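Cellulose 1,4-beta-cellobiosidase (Thermobifida fusca, PDB 4JJJ) probably acts as a cellobiohydrolase that cleaves cellobiose from cellulose chains, this chain being the family 48 glycoside hydrolase domain of a longer protein. Local coordinates at residues A[7-12]-A[625-630]; A[11-14]-A[19-22]; A[535-540]-A[616-621]. The protein carries 1 engineered substitution. All coordinates share one frame; numbering follows the deposited sequence.

Contact 1: A[7-12]-A[625-630]; sequences LEQYEK and EIATAF. With ZN (zinc ion), chain P.
Gln9 and Ala627 bring together the first and last helices of the chain, 2-14 and 620-637, in a family 48 domain with the (alpha/alpha)6 barrel fold. Their CA atoms are 5.8 Å apart, a close approach allowed by the small side chain of Ala627. The methylene CG of Gln9 rests against that residue, 3.8 Å from Ala627 CB. Gln9 leaves its helix with CG anti to the backbone N (chi1 -179°). The chain then bends at chi2 (68°) and carries the amide on toward Ile626. Gln9 NE2 stops 4.1 Å from Ile626 CB, and the two side chains meet at about a right angle. This is van der Waals contact. Gln9 NE2 hydrogen-bonds to Gln623 OE1, one turn before Ala627 on helix 620-637. The three touching residues are buried, and the shared surface is small, 156 Å² in all.

Thr628 turns its hydroxyl back onto its own helix. Thr628 OG1 donates to Glu625 O at 2.8 Å, and the same carbonyl takes the helical bond from Ala629 N at 3.0 Å. On helix 2-14, Glu11 points elsewhere. Glu11 OE2 binds a zinc ion at 1.9 Å, while OE1 lies 3.1 Å from that metal, so the carboxylate grips with one oxygen. Asp15 supplies another ligand.

Charged residues tie both helices outward, Glu8 to Arg536 and Glu625 to Lys507. Helix 50-67 touches both partners, with Leu59 against Tyr10 and Ala627. Helix 499-516 lies against Glu625, Ile626 and Ala629, and helix 519-533 packs its Leu529 and Leu533 on Phe630.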
loop_
_atom_site.group_PDB
_atom_site.type_symbol
_atom_site.label_atom_id
_atom_site.label_comp_id
_atom_site.label_asym_id
_atom_site.label_seq_id
_atom_site.Cartn_x
_atom_site.Cartn_y
_atom_site.Cartn_z
ATOM N N LEU A 7 20.455 -16.422 -2.586
ATOM C CA LEU A 7 21.194 -16.254 -1.330
ATOM C C LEU A 7 22.148 -15.038 -1.480
ATOM O O LEU A 7 22.351 -14.368 -0.495
ATOM C CB LEU A 7 21.944 -17.560 -0.979
ATOM C CG LEU A 7 21.110 -18.655 -0.396
ATOM C CD1 LEU A 7 21.911 -19.998 -0.559
ATOM C CD2 LEU A 7 20.607 -18.273 1.050
ATOM N N GLU A 8 22.682 -14.800 -2.641
ATOM C CA GLU A 8 23.592 -13.657 -2.864
ATOM C C GLU A 8 22.851 -12.338 -2.619
ATOM O O GLU A 8 23.354 -11.439 -1.954
ATOM C CB GLU A 8 24.197 -13.707 -4.236
ATOM C CG GLU A 8 24.941 -12.468 -4.607
ATOM C CD GLU A 8 25.549 -12.569 -5.936
ATOM O OE1 GLU A 8 24.855 -12.872 -6.988
ATOM O OE2 GLU A 8 26.809 -12.168 -5.890
ATOM N N GLN A 9 21.697 -12.222 -3.258
ATOM C CA GLN A 9 20.862 -11.024 -3.086
ATOM C C GLN A 9 20.406 -10.859 -1.643
ATOM O O GLN A 9 20.459 -9.748 -1.079
ATOM C CB GLN A 9 19.678 -11.157 -4.077
ATOM C CG GLN A 9 18.688 -9.995 -4.066
ATOM C CD GLN A 9 19.202 -8.680 -4.590
ATOM O OE1 GLN A 9 20.382 -8.499 -4.971
ATOM N NE2 GLN A 9 18.296 -7.700 -4.621
ATOM N N TYR A 10 19.903 -11.943 -0.988
ATOM C CA TYR A 10 19.550 -11.963 0.396
ATOM C C TYR A 10 20.696 -11.391 1.230
ATOM O O TYR A 10 20.512 -10.557 2.113
ATOM C CB TYR A 10 19.172 -13.377 0.802
ATOM C CG TYR A 10 18.846 -13.542 2.253
ATOM C CD1 TYR A 10 19.865 -13.785 3.165
ATOM C CD2 TYR A 10 17.555 -13.369 2.762
ATOM C CE1 TYR A 10 19.603 -13.885 4.519
ATOM C CE2 TYR A 10 17.291 -13.447 4.077
ATOM C CZ TYR A 10 18.278 -13.715 5.026
ATOM O OH TYR A 10 17.979 -13.839 6.369
ATOM N N GLU A 11 21.921 -11.926 1.020
ATOM C CA GLU A 11 23.082 -11.480 1.782
ATOM C C GLU A 11 23.369 -10.022 1.644
ATOM O O GLU A 11 23.650 -9.348 2.611
ATOM C CB GLU A 11 24.309 -12.368 1.432
ATOM C CG GLU A 11 25.471 -12.250 2.434
ATOM C CD GLU A 11 26.293 -10.975 2.295
ATOM O OE1 GLU A 11 26.349 -10.307 1.238
ATOM O OE2 GLU A 11 26.922 -10.643 3.330
ATOM N N LYS A 12 23.240 -9.505 0.457
ATOM C CA LYS A 12 23.372 -8.047 0.247
ATOM C C LYS A 12 22.374 -7.193 1.045
ATOM O O LYS A 12 22.681 -6.232 1.647
ATOM C CB LYS A 12 23.265 -7.722 -1.246
ATOM C CG LYS A 12 24.454 -8.121 -2.132
ATOM C CD LYS A 12 24.147 -7.998 -3.616
ATOM C CE LYS A 12 25.216 -8.426 -4.575
ATOM N NZ LYS A 12 24.838 -8.225 -5.967
ATOM N N GLU A 625 11.781 -8.110 -3.911
ATOM C CA GLU A 625 11.009 -8.637 -5.032
ATOM C C GLU A 625 11.920 -9.467 -5.902
ATOM O O GLU A 625 11.656 -10.606 -6.277
ATOM C CB GLU A 625 10.341 -7.481 -5.825
ATOM C CG GLU A 625 9.233 -7.964 -6.687
ATOM C CD GLU A 625 7.881 -7.840 -6.021
ATOM O OE1 GLU A 625 7.273 -8.847 -5.697
ATOM O OE2 GLU A 625 7.387 -6.719 -5.740
ATOM N N ILE A 626 13.116 -8.912 -6.175
ATOM C CA ILE A 626 14.120 -9.620 -6.954
ATOM C C ILE A 626 14.543 -10.969 -6.279
ATOM O O ILE A 626 14.633 -12.004 -6.950
ATOM C CB ILE A 626 15.363 -8.730 -7.262
ATOM C CG1 ILE A 626 14.969 -7.512 -8.095
ATOM C CG2 ILE A 626 16.412 -9.539 -7.951
ATOM C CD1 ILE A 626 16.081 -6.438 -8.039
ATOM N N ALA A 627 14.962 -10.868 -5.030
ATOM C CA ALA A 627 15.328 -12.076 -4.280
ATOM C C ALA A 627 14.236 -13.120 -4.407
ATOM O O ALA A 627 14.526 -14.264 -4.609
ATOM C CB ALA A 627 15.561 -11.769 -2.829
ATOM N N THR A 628 12.983 -12.731 -4.196
ATOM C CA THR A 628 11.844 -13.696 -4.241
ATOM C C THR A 628 11.686 -14.250 -5.662
ATOM O O THR A 628 11.268 -15.416 -5.778
ATOM C CB THR A 628 10.554 -13.123 -3.713
ATOM O OG1 THR A 628 9.963 -12.141 -4.635
ATOM C CG2 THR A 628 10.753 -12.610 -2.319
ATOM N N ALA A 629 12.011 -13.523 -6.706
ATOM C CA ALA A 629 11.884 -14.007 -8.081
ATOM C C ALA A 629 12.916 -15.123 -8.320
ATOM O O ALA A 629 12.628 -16.123 -8.924
ATOM C CB ALA A 629 12.032 -12.850 -9.104
ATOM N N PHE A 630 14.120 -14.892 -7.847
ATOM C CA PHE A 630 15.154 -15.937 -7.932
ATOM C C PHE A 630 14.783 -17.179 -7.160
ATOM O O PHE A 630 14.902 -18.310 -7.697
ATOM C CB PHE A 630 16.503 -15.425 -7.445
ATOM C CG PHE A 630 17.063 -14.260 -8.240
ATOM C CD1 PHE A 630 16.789 -14.046 -9.625
ATOM C CD2 PHE A 630 18.005 -13.445 -7.631
ATOM C CE1 PHE A 630 17.393 -12.978 -10.322
ATOM C CE2 PHE A 630 18.587 -12.361 -8.314
ATOM C CZ PHE A 630 18.352 -12.164 -9.644
HETATM ZN ZN ZN P . 28.354 -9.362 3.432
#

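Contact 2: A[11-14]-A[19-22]; sequences EKIK and GYFR. With ZN (zinc ion), chain P.
Ile13 O, near the end of helix 2-14, is approached by a water and by two aromatic rings. The water donates to Ile13 O at 2.7 Å. It also accepts from Tyr20 N at 3.1 Å, so it bridges the two backbones. Phe21 turns its ring edge to the same carbonyl, with Phe21 CE2 3.3 Å from Ile13 O and the oxygen in the ring plane. Tyr20 CD2 adds a third approach, 3.5 Å from Ile13 O.

The side chain of Ile13 touches both rings. Ile13 CG2 sits over one face of the Tyr20 ring, toward the rim, and lies 4.2 Å from Phe21 CE2. Lys12 O lies near the edge of the Tyr20 ring.

The chain here leaves the first helix, makes a short turn and enters strand 21-24. That strand pairs with 27-30 as an antiparallel beta hairpin. The bend of Lys14 at chi2 (-67°) sets Lys14 CD 3.9 Å from Phe21 CE2. Further bends at chi3 and chi4, both -59°, direct NZ, which forms a salt bridge with Glu60.

Beyond the pair, Tyr20 OH bonds to Ile539 O. Phe21 meets Tyr56 and Phe620 edge-to-face. Lys12 NZ reaches the carbonyl of Asp537.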
loop_
_atom_site.group_PDB
_atom_site.type_symbol
_atom_site.label_atom_id
_atom_site.label_comp_id
_atom_site.label_asym_id
_atom_site.label_seq_id
_atom_site.Cartn_x
_atom_site.Cartn_y
_atom_site.Cartn_z
ATOM N N GLU A 11 21.921 -11.926 1.020
ATOM C CA GLU A 11 23.082 -11.480 1.782
ATOM C C GLU A 11 23.369 -10.022 1.644
ATOM O O GLU A 11 23.650 -9.348 2.611
ATOM C CB GLU A 11 24.309 -12.368 1.432
ATOM C CG GLU A 11 25.471 -12.250 2.434
ATOM C CD GLU A 11 26.293 -10.975 2.295
ATOM O OE1 GLU A 11 26.349 -10.307 1.238
ATOM O OE2 GLU A 11 26.922 -10.643 3.330
ATOM N N LYS A 12 23.240 -9.505 0.457
ATOM C CA LYS A 12 23.372 -8.047 0.247
ATOM C C LYS A 12 22.374 -7.193 1.045
ATOM O O LYS A 12 22.681 -6.232 1.647
ATOM C CB LYS A 12 23.265 -7.722 -1.246
ATOM C CG LYS A 12 24.454 -8.121 -2.132
ATOM C CD LYS A 12 24.147 -7.998 -3.616
ATOM C CE LYS A 12 25.216 -8.426 -4.575
ATOM N NZ LYS A 12 24.838 -8.225 -5.967
ATOM N N ILE A 13 21.125 -7.654 1.019
ATOM C CA ILE A 13 20.040 -6.939 1.687
ATOM C C ILE A 13 20.320 -6.938 3.181
ATOM O O ILE A 13 20.061 -5.979 3.933
ATOM C CB ILE A 13 18.698 -7.568 1.285
ATOM C CG1 ILE A 13 18.371 -7.345 -0.157
ATOM C CG2 ILE A 13 17.633 -6.898 2.109
ATOM C CD1 ILE A 13 17.232 -8.120 -0.651
ATOM N N LYS A 14 20.823 -8.061 3.723
ATOM C CA LYS A 14 20.968 -8.234 5.161
ATOM C C LYS A 14 22.376 -7.786 5.668
ATOM O O LYS A 14 22.564 -7.819 6.909
ATOM C CB LYS A 14 20.718 -9.708 5.543
ATOM C CG LYS A 14 19.329 -10.206 5.222
ATOM C CD LYS A 14 18.269 -9.533 6.067
ATOM C CE LYS A 14 18.432 -9.702 7.527
ATOM N NZ LYS A 14 18.427 -11.097 7.992
ATOM N N GLY A 19 23.241 -0.941 4.118
ATOM C CA GLY A 19 22.414 0.133 4.603
ATOM C C GLY A 19 20.913 0.013 4.377
ATOM O O GLY A 19 20.256 1.042 4.423
ATOM N N TYR A 20 20.374 -1.198 4.245
ATOM C CA TYR A 20 18.905 -1.358 4.061
ATOM C C TYR A 20 18.077 -1.143 5.357
ATOM O O TYR A 20 16.854 -1.001 5.257
ATOM C CB TYR A 20 18.586 -2.705 3.436
ATOM C CG TYR A 20 18.912 -2.833 1.980
ATOM C CD1 TYR A 20 18.055 -2.335 1.012
ATOM C CD2 TYR A 20 20.104 -3.414 1.541
ATOM C CE1 TYR A 20 18.345 -2.395 -0.311
ATOM C CE2 TYR A 20 20.395 -3.554 0.211
ATOM C CZ TYR A 20 19.545 -3.054 -0.735
ATOM O OH TYR A 20 19.870 -3.172 -2.030
ATOM N N PHE A 21 18.682 -1.309 6.524
ATOM C CA PHE A 21 17.984 -1.347 7.769
ATOM C C PHE A 21 18.610 -0.448 8.839
ATOM O O PHE A 21 19.808 -0.113 8.753
ATOM C CB PHE A 21 17.951 -2.702 8.408
ATOM C CG PHE A 21 17.340 -3.849 7.634
ATOM C CD1 PHE A 21 16.057 -4.321 7.905
ATOM C CD2 PHE A 21 18.142 -4.609 6.747
ATOM C CE1 PHE A 21 15.524 -5.417 7.292
ATOM C CE2 PHE A 21 17.583 -5.709 6.140
ATOM C CZ PHE A 21 16.272 -6.150 6.340
ATOM N N ARG A 22 17.817 -0.095 9.842
ATOM C CA ARG A 22 18.352 0.417 11.124
ATOM C C ARG A 22 18.047 -0.603 12.198
ATOM O O ARG A 22 16.927 -1.124 12.275
ATOM C CB ARG A 22 17.756 1.767 11.452
ATOM C CG ARG A 22 18.245 2.294 12.791
ATOM C CD ARG A 22 17.876 3.786 12.923
ATOM N NE ARG A 22 18.331 4.348 14.201
ATOM C CZ ARG A 22 18.578 5.641 14.377
ATOM N NH1 ARG A 22 18.464 6.456 13.362
ATOM N NH2 ARG A 22 18.959 6.125 15.577
HETATM ZN ZN ZN P . 28.354 -9.362 3.432
HETATM O O HOH W 1 21.560 -3.940 4.864
#

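Contact 3: A[535-540]-A[616-621]; sequences HRDSIG and ERHRFW. With ZN (zinc ion), chain X; ZN (zinc ion), chain Y; GLC (alpha-D-glucopyranose), chain C; BGC (beta-D-glucopyranose), chain B.
His618 has a carboxylate at each of its ring nitrogens: Asp537 at NE2 and Glu35 at ND1. Such a pairing is consistent with a doubly protonated, charged imidazole. His618 NE2 donates to Asp537 OD2 at 2.7 Å, with an N-H...O angle of 159°. The oxygen lies in the ring plane and uses its syn lone pair. The carboxylate is turned 50° from the ring. Ile539 covers one face of the imidazole. Ile539 CD1 stands over the ring centre, 3.7 Å from the His618 centroid, in a CH-pi contact.

Asp537 places its CG between backbone N and carbonyl carbon (chi1 70°). This brings the carboxylate back to its own loop, where Asp537 OD1 accepts weak bonds from Ile539 N at 3.0 Å and from Gly540 N. The first of these makes an Asx turn. The backbone closes the same loop, Asp537 N to Gly540 O.

Asp537 and Glu616 carry like charges, with Asp537 OD2 and Glu616 OE1 4.6 Å apart. One water donates to both oxygens and probably eases their repulsion. Two zinc ions lie beside this pair. In the conformer described, His535 ND1 binds one at 2.1 Å. Glu616 OE2 binds the other at 1.9 Å, and a single water ligates both metals. Further waters fill out each site.

Past His618 the chain reaches Arg619, the N-cap of helix 620-637. Its guanidinium lays one face against C6 of a glucose unit modelled as two overlapping anomers. Arg619 is held by Glu40 and Glu545. Trp621 turns a ring edge to O6 of the same sugar. Arg619 and Trp621 belong to the glycan-binding pocket of this family 48 domain.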
loop_
_atom_site.group_PDB
_atom_site.type_symbol
_atom_site.label_atom_id
_atom_site.label_comp_id
_atom_site.label_asym_id
_atom_site.label_seq_id
_atom_site.Cartn_x
_atom_site.Cartn_y
_atom_site.Cartn_z
ATOM N N HIS A 535 22.352 -6.745 -14.120
ATOM C CA HIS A 535 22.422 -5.430 -13.460
ATOM C C HIS A 535 22.771 -5.507 -11.935
ATOM O O HIS A 535 22.479 -4.601 -11.161
ATOM C CB HIS A 535 21.150 -4.642 -13.750
ATOM C CG HIS A 535 20.964 -4.392 -15.211
ATOM N ND1 HIS A 535 21.535 -3.329 -15.875
ATOM C CD2 HIS A 535 20.244 -5.059 -16.141
ATOM C CE1 HIS A 535 21.207 -3.385 -17.142
ATOM N NE2 HIS A 535 20.387 -4.398 -17.322
ATOM N N ARG A 536 23.516 -6.539 -11.531
ATOM C CA ARG A 536 24.023 -6.642 -10.159
ATOM C C ARG A 536 25.043 -5.536 -9.842
ATOM O O ARG A 536 25.851 -5.181 -10.712
ATOM C CB ARG A 536 24.669 -8.022 -9.941
ATOM C CG ARG A 536 23.633 -9.106 -9.742
ATOM C CD ARG A 536 24.254 -10.458 -9.536
ATOM N NE ARG A 536 24.581 -10.939 -10.788
ATOM C CZ ARG A 536 25.156 -12.137 -11.005
ATOM N NH1 ARG A 536 25.486 -12.904 -9.983
ATOM N NH2 ARG A 536 25.409 -12.503 -12.246
ATOM N N ASP A 537 24.968 -4.965 -8.661
ATOM C CA ASP A 537 25.967 -4.098 -8.095
ATOM C C ASP A 537 26.301 -4.548 -6.674
ATOM O O ASP A 537 25.907 -5.667 -6.238
ATOM C CB ASP A 537 25.490 -2.670 -8.239
ATOM C CG ASP A 537 24.304 -2.346 -7.334
ATOM O OD1 ASP A 537 24.108 -2.971 -6.268
ATOM O OD2 ASP A 537 23.651 -1.322 -7.665
ATOM N N SER A 538 27.119 -3.791 -5.980
ATOM C CA SER A 538 27.656 -4.298 -4.721
ATOM C C SER A 538 26.568 -4.538 -3.657
ATOM O O SER A 538 26.672 -5.435 -2.868
ATOM C CB SER A 538 28.752 -3.347 -4.199
ATOM O OG SER A 538 28.247 -2.004 -3.948
ATOM N N ILE A 539 25.494 -3.766 -3.691
ATOM C CA ILE A 539 24.459 -3.864 -2.667
ATOM C C ILE A 539 23.123 -4.406 -3.137
ATOM O O ILE A 539 22.203 -4.469 -2.338
ATOM C CB ILE A 539 24.273 -2.547 -1.944
ATOM C CG1 ILE A 539 23.683 -1.482 -2.822
ATOM C CG2 ILE A 539 25.626 -2.103 -1.333
ATOM C CD1 ILE A 539 23.223 -0.253 -2.046
ATOM N N GLY A 540 23.016 -4.710 -4.444
ATOM C CA GLY A 540 21.774 -5.296 -4.940
ATOM C C GLY A 540 21.784 -5.441 -6.374
ATOM O O GLY A 540 22.799 -5.867 -6.954
ATOM N N GLU A 616 20.717 5.222 -9.453
ATOM C CA GLU A 616 20.527 3.787 -9.447
ATOM C C GLU A 616 20.052 3.454 -8.024
ATOM O O GLU A 616 20.886 3.383 -7.084
ATOM C CB GLU A 616 21.758 3.002 -9.861
ATOM C CG GLU A 616 22.117 3.253 -11.324
ATOM C CD GLU A 616 22.873 2.217 -12.032
ATOM O OE1 GLU A 616 23.045 1.127 -11.480
ATOM O OE2 GLU A 616 23.163 2.511 -13.231
ATOM N N ARG A 617 18.718 3.329 -7.818
ATOM C CA ARG A 617 18.158 3.260 -6.492
ATOM C C ARG A 617 17.969 1.780 -6.023
ATOM O O ARG A 617 17.716 0.881 -6.853
ATOM C CB ARG A 617 16.774 3.959 -6.457
ATOM C CG ARG A 617 16.923 5.472 -6.482
ATOM C CD ARG A 617 15.688 6.125 -6.919
ATOM N NE ARG A 617 15.656 7.543 -6.517
ATOM C CZ ARG A 617 14.589 8.325 -6.720
ATOM N NH1 ARG A 617 13.568 7.922 -7.477
ATOM N NH2 ARG A 617 14.571 9.560 -6.204
ATOM N N HIS A 618 18.039 1.618 -4.729
ATOM C CA HIS A 618 17.889 0.306 -4.035
ATOM C C HIS A 618 16.718 0.481 -3.068
ATOM O O HIS A 618 16.857 0.681 -1.860
ATOM C CB HIS A 618 19.194 -0.024 -3.359
ATOM C CG HIS A 618 20.313 -0.113 -4.339
ATOM N ND1 HIS A 618 21.029 1.001 -4.657
ATOM C CD2 HIS A 618 20.838 -1.112 -5.113
ATOM C CE1 HIS A 618 21.929 0.721 -5.581
ATOM N NE2 HIS A 618 21.865 -0.566 -5.841
ATOM N N ARG A 619 15.476 0.338 -3.575
ATOM C CA ARG A 619 14.229 0.305 -2.816
ATOM C C ARG A 619 14.138 -1.051 -2.148
ATOM O O ARG A 619 14.301 -2.054 -2.790
ATOM C CB ARG A 619 13.022 0.514 -3.696
ATOM C CG ARG A 619 12.979 1.934 -4.325
ATOM C CD ARG A 619 11.795 1.942 -5.337
ATOM N NE ARG A 619 11.654 3.266 -5.951
ATOM C CZ ARG A 619 12.309 3.684 -7.013
ATOM N NH1 ARG A 619 13.191 2.925 -7.613
ATOM N NH2 ARG A 619 12.043 4.897 -7.464
ATOM N N PHE A 620 13.871 -1.029 -0.875
ATOM C CA PHE A 620 13.791 -2.318 -0.114
ATOM C C PHE A 620 12.859 -3.347 -0.756
ATOM O O PHE A 620 13.221 -4.503 -0.995
ATOM C CB PHE A 620 13.436 -2.068 1.314
ATOM C CG PHE A 620 13.453 -3.314 2.179
ATOM C CD1 PHE A 620 14.678 -3.878 2.598
ATOM C CD2 PHE A 620 12.295 -3.995 2.549
ATOM C CE1 PHE A 620 14.739 -5.022 3.372
ATOM C CE2 PHE A 620 12.365 -5.153 3.308
ATOM C CZ PHE A 620 13.582 -5.676 3.722
ATOM N N TRP A 621 11.654 -2.915 -1.039
ATOM C CA TRP A 621 10.636 -3.802 -1.574
ATOM C C TRP A 621 11.128 -4.351 -2.888
ATOM O O TRP A 621 10.895 -5.494 -3.181
ATOM C CB TRP A 621 9.313 -3.125 -1.668
ATOM C CG TRP A 621 9.047 -2.132 -2.805
ATOM C CD1 TRP A 621 9.026 -0.795 -2.722
ATOM C CD2 TRP A 621 8.762 -2.422 -4.219
ATOM N NE1 TRP A 621 8.719 -0.238 -3.913
ATOM C CE2 TRP A 621 8.512 -1.211 -4.849
ATOM C CE3 TRP A 621 8.577 -3.609 -4.946
ATOM C CZ2 TRP A 621 8.148 -1.114 -6.164
ATOM C CZ3 TRP A 621 8.211 -3.530 -6.231
ATOM C CH2 TRP A 621 8.001 -2.274 -6.865
HETATM ZN ZN ZN X . 22.962 -1.909 -15.429
HETATM ZN ZN ZN Y . 23.664 0.888 -14.131
HETATM C C1 GLC C . 8.188 4.836 -10.241
HETATM C C2 GLC C . 6.751 5.023 -9.966
HETATM C C3 GLC C . 6.486 5.028 -8.438
HETATM C C4 GLC C . 7.029 3.748 -7.792
HETATM C C5 GLC C . 8.490 3.623 -8.233
HETATM C C6 GLC C . 9.196 2.373 -7.797
HETATM O O1 GLC C . 8.743 5.947 -9.656
HETATM O O2 GLC C . 6.354 6.390 -10.422
HETATM O O3 GLC C . 5.114 5.240 -8.150
HETATM O O4 GLC C . 7.019 3.889 -6.355
HETATM O O5 GLC C . 8.576 3.609 -9.660
HETATM O O6 GLC C . 8.574 1.288 -8.390
HETATM C C2 BGC B . 6.294 4.785 -10.026
HETATM C C3 BGC B . 6.092 4.817 -8.516
HETATM C C4 BGC B . 6.928 3.714 -7.831
HETATM C C5 BGC B . 8.389 3.603 -8.309
HETATM C C6 BGC B . 9.076 2.308 -7.868
HETATM C C1 BGC B . 7.761 4.727 -10.379
HETATM O O1 BGC B . 7.835 4.623 -11.839
HETATM O O2 BGC B . 5.646 6.010 -10.506
HETATM O O3 BGC B . 4.709 4.660 -8.182
HETATM O O4 BGC B . 6.970 3.880 -6.413
HETATM O O5 BGC B . 8.439 3.620 -9.735
HETATM O O6 BGC B . 8.502 1.160 -8.439
HETATM O O HOH W 2 24.431 0.674 -9.231
HETATM O O HOH W 3 22.286 -0.604 -14.178
HETATM O O HOH W 4 22.901 -0.901 -17.319
HETATM O O HOH W 5 24.559 -2.735 -14.712
HETATM O O HOH W 6 25.527 0.096 -13.897
HETATM O O HOH W 7 23.867 1.567 -15.940
#

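Overall arrangement
From the N terminus, helix 2-14 enters contact 1 and then contact 2, which share Glu11 and Lys12. Contact 2 closes a short local loop, returning the chain from the helix end to strand 21-24. Contact 1 closes almost the whole chain, bringing the last helix, 620-637, back to the first. Contact 3 is nested inside that large loop and opens well after contact 2 has closed. It ties the loop after helix 519-533 to the start of helix 620-637. The three sites meet, because loop 535-540 is bonded both to helix 2-14 and to the turn before strand 21-24. Gln9 OE1 also packs on Gly540 CA. The chain's two ends, the hairpin and loop 535-540 thus form one cluster.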